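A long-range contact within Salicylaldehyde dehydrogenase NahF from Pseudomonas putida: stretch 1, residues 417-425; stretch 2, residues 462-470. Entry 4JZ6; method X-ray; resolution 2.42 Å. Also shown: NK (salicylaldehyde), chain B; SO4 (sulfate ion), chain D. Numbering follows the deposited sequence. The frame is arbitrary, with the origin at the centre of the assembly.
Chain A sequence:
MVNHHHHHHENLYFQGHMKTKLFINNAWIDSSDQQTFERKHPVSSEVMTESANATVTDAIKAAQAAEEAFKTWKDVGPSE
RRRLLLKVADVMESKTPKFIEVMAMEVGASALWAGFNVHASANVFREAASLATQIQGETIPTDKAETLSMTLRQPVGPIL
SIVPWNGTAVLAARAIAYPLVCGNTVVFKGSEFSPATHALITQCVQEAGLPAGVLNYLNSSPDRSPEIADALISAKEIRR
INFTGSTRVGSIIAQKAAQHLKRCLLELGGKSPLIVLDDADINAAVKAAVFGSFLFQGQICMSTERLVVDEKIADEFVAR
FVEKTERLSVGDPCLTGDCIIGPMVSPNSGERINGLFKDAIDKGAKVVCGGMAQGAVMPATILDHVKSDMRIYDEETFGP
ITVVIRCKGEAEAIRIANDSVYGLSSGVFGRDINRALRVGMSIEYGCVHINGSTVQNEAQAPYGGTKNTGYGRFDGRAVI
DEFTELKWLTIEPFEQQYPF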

# COMPACT_ATOMS: atom_id res chain seq x y z
N ALA A 417 -7.89 24.74 1.29
CA ALA A 417 -6.75 23.85 1.25
C ALA A 417 -7.23 22.41 1.06
O ALA A 417 -6.69 21.67 0.24
CB ALA A 417 -5.92 23.97 2.52
N ASN A 418 -8.27 22.04 1.80
CA ASN A 418 -8.77 20.67 1.76
C ASN A 418 -9.59 20.33 0.52
O ASN A 418 -9.90 19.16 0.28
CB ASN A 418 -9.57 20.36 3.03
CG ASN A 418 -8.69 19.89 4.17
OD1 ASN A 418 -7.54 19.50 3.96
ND2 ASN A 418 -9.22 19.91 5.38
N ASP A 419 -9.95 21.33 -0.27
CA ASP A 419 -10.76 21.06 -1.46
C ASP A 419 -9.91 20.70 -2.69
O ASP A 419 -10.44 20.38 -3.76
CB ASP A 419 -11.76 22.19 -1.73
CG ASP A 419 -11.30 23.16 -2.81
OD1 ASP A 419 -12.17 23.64 -3.57
OD2 ASP A 419 -10.08 23.46 -2.90
N SER A 420 -8.59 20.75 -2.54
CA SER A 420 -7.70 20.29 -3.60
C SER A 420 -7.84 18.78 -3.77
O SER A 420 -8.13 18.05 -2.83
CB SER A 420 -6.25 20.62 -3.27
OG SER A 420 -5.37 20.11 -4.26
N VAL A 421 -7.61 18.32 -5.00
CA VAL A 421 -7.64 16.90 -5.29
C VAL A 421 -6.30 16.27 -4.91
O VAL A 421 -6.16 15.05 -4.88
CB VAL A 421 -7.95 16.66 -6.79
CG1 VAL A 421 -6.68 16.72 -7.64
CG2 VAL A 421 -8.67 15.35 -6.97
N TYR A 422 -5.32 17.12 -4.60
CA TYR A 422 -3.99 16.68 -4.18
C TYR A 422 -3.77 16.94 -2.69
O TYR A 422 -4.58 17.61 -2.04
CB TYR A 422 -2.90 17.41 -4.96
CG TYR A 422 -2.97 17.26 -6.46
CD1 TYR A 422 -2.56 16.08 -7.07
CD2 TYR A 422 -3.41 18.30 -7.26
CE1 TYR A 422 -2.61 15.94 -8.45
CE2 TYR A 422 -3.47 18.17 -8.64
CZ TYR A 422 -3.06 16.99 -9.23
OH TYR A 422 -3.11 16.85 -10.60
N GLY A 423 -2.66 16.44 -2.18
CA GLY A 423 -2.30 16.63 -0.78
C GLY A 423 -0.86 16.24 -0.51
O GLY A 423 -0.59 15.36 0.30
N LEU A 424 0.07 16.92 -1.18
CA LEU A 424 1.49 16.62 -1.03
C LEU A 424 2.13 17.42 0.10
O LEU A 424 2.38 16.90 1.19
CB LEU A 424 2.25 16.87 -2.34
CG LEU A 424 3.77 16.63 -2.32
CD1 LEU A 424 4.11 15.26 -1.72
CD2 LEU A 424 4.37 16.76 -3.72
N SER A 425 2.40 18.69 -0.17
CA SER A 425 3.06 19.55 0.81
C SER A 425 2.23 20.81 1.04
O SER A 425 1.35 21.14 0.24
CB SER A 425 4.46 19.90 0.33
OG SER A 425 5.23 20.44 1.40
N PRO A 462 9.43 11.18 6.71
CA PRO A 462 8.68 10.51 5.64
C PRO A 462 8.22 11.51 4.60
O PRO A 462 7.77 12.60 4.96
CB PRO A 462 7.46 9.93 6.38
CG PRO A 462 7.31 10.79 7.58
CD PRO A 462 8.71 11.14 7.99
N TYR A 463 8.36 11.15 3.32
CA TYR A 463 7.93 12.03 2.25
C TYR A 463 6.88 11.36 1.36
O TYR A 463 7.14 10.33 0.73
CB TYR A 463 9.11 12.51 1.41
CG TYR A 463 8.73 13.57 0.42
CD1 TYR A 463 8.73 14.91 0.78
CD2 TYR A 463 8.35 13.24 -0.87
CE1 TYR A 463 8.36 15.90 -0.12
CE2 TYR A 463 7.98 14.22 -1.78
CZ TYR A 463 7.99 15.54 -1.40
OH TYR A 463 7.63 16.51 -2.31
N GLY A 464 5.70 11.97 1.31
CA GLY A 464 4.60 11.46 0.52
C GLY A 464 3.34 12.30 0.67
O GLY A 464 3.32 13.24 1.48
N GLY A 465 2.30 11.97 -0.09
CA GLY A 465 1.05 12.70 -0.02
C GLY A 465 -0.19 11.83 0.14
O GLY A 465 -0.10 10.60 0.20
N THR A 466 -1.35 12.47 0.20
CA THR A 466 -2.64 11.78 0.27
C THR A 466 -3.40 12.04 -1.02
O THR A 466 -2.96 12.84 -1.85
CB THR A 466 -3.50 12.31 1.43
OG1 THR A 466 -3.94 13.64 1.14
CG2 THR A 466 -2.70 12.34 2.72
N LYS A 467 -4.54 11.39 -1.18
CA LYS A 467 -5.40 11.60 -2.35
C LYS A 467 -4.67 11.35 -3.66
O LYS A 467 -3.94 10.38 -3.80
CB LYS A 467 -5.98 13.01 -2.35
CG LYS A 467 -6.71 13.40 -1.08
CD LYS A 467 -7.27 14.80 -1.22
CE LYS A 467 -7.44 15.47 0.12
NZ LYS A 467 -7.83 16.90 -0.05
N ASN A 468 -4.87 12.25 -4.63
CA ASN A 468 -4.29 12.08 -5.96
C ASN A 468 -2.76 12.16 -5.98
O ASN A 468 -2.14 11.90 -7.01
CB ASN A 468 -4.88 13.08 -6.95
CG ASN A 468 -6.23 12.65 -7.49
OD1 ASN A 468 -6.96 11.90 -6.83
ND2 ASN A 468 -6.56 13.10 -8.69
N THR A 469 -2.16 12.53 -4.85
CA THR A 469 -0.70 12.54 -4.73
C THR A 469 -0.16 11.10 -4.62
O THR A 469 1.03 10.84 -4.80
CB THR A 469 -0.24 13.42 -3.54
OG1 THR A 469 -0.88 14.70 -3.62
CG2 THR A 469 1.27 13.63 -3.56
N GLY A 470 -1.06 10.16 -4.37
CA GLY A 470 -0.70 8.75 -4.33
C GLY A 470 -0.78 8.14 -2.94
O GLY A 470 -1.61 8.53 -2.12
OAH NK B . 8.51 17.26 -6.13
CAD NK B . 9.49 16.66 -6.53
CAA NK B . 10.57 16.47 -5.55
CAC NK B . 10.32 15.95 -4.28
CAG NK B . 11.38 15.80 -3.39
CAI NK B . 12.66 16.17 -3.75
CAE NK B . 12.91 16.70 -5.00
CAB NK B . 11.86 16.85 -5.91
OAF NK B . 12.05 17.37 -7.17
S SO4 D . -5.16 8.52 1.45
O1 SO4 D . -4.38 7.70 0.53
O2 SO4 D . -4.24 9.20 2.36
O3 SO4 D . -5.95 9.50 0.70
O4 SO4 D . -6.06 7.66 2.22
O HOH W 1 -5.47 18.00 0.18
O HOH W 2 -5.48 14.98 -10.77

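Two stretches of salicylaldehyde dehydrogenase NahF, at least 39 residues apart in sequence wherever they touch, pack through backbone polar groups and a few well-placed side chains, burying 570 Å² in all. Stretch 1 leaves a helix at Ala-417 and Asn-418 and continues as loop; stretch 2 has no regular helix or strand. At the start of the walk the contact belongs to Lys-467, whose CA-to-CB bond points toward stretch 1 and whose chain, m at chi1 and t at the next three angles, is extended enough to bring its ammonium group to the backbone at the end of the helix and just beyond it. There Lys-467 NZ donates to Ser-420 O at 3.0 Å and, in a weak hydrogen bond, to Asn-418 O at 3.1 Å. Within this contact NZ meets backbone carbonyl oxygens; Asp-419, between these two residues, points its CB away and makes no contact with stretch 2. Ser-420 also braces its own loop, its OG accepting from Tyr-422 N at 3.0 Å.

At Val-421 the backbones meet directly. Asn-468 N donates to Val-421 O at 3.1 Å with an angle of 153°, and the same oxygen lies 3.3 Å from Lys-467 CB. Beside this bond the side chains touch, Val-421 CG2 lying 3.5 Å from Asn-468 ND2. The Tyr-422 side chain reaches Asn-468 and Thr-469: its CD1 is 3.8 Å from Asn-468 CB, and Thr-469 OG1 sits at the ring edge, near its plane, 3.6 Å from Tyr-422 CB. Two waters extend the contact. Water 1 donates to Tyr-422 O at 2.4 Å and accepts from Lys-467 NZ at 2.6 Å, both short, bridging a pair whose direct separation, Tyr-422 O to Lys-467 NZ, is 3.9 Å. Water 2 lies 3.0 Å from Tyr-422 OH and accepts from Asn-468 ND2 at 3.0 Å, joining the ends of the two side chains.

Gly-423 is held through both of its backbone polar groups. Its N donates to Thr-469 OG1 at 2.9 Å and a nearly straight 170°, while its O accepts from Thr-466 N at 3.0 Å and 158°. The approach leaves no room for a side chain: an ideal CB on Gly-423 would fall 2.5 Å from Thr-466 OG1. Gly-465 is confined too, since a CB there would lie 2.8 Å from Gly-423 O and 2.3 Å from Thr-469 CG2 within its own stretch. Leu-424 CA comes within 4.1 Å of Gly-465 CA, and a CB on Gly-465 would lie only 3.1 Å from Leu-424 CA.

Leu-424 ends the contact with apolar packing. Its CB lies 3.6 Å from Thr-469 CG2, and its side chain, t then p, brings CD1 to 3.9 Å from Tyr-463 CZ and CD2 to 3.6 Å from Tyr-463 OH. That same Tyr-463 OH is 3.4 Å from CAC of the bound salicylaldehyde, so Leu-424 packs against a residue that touches the ligand.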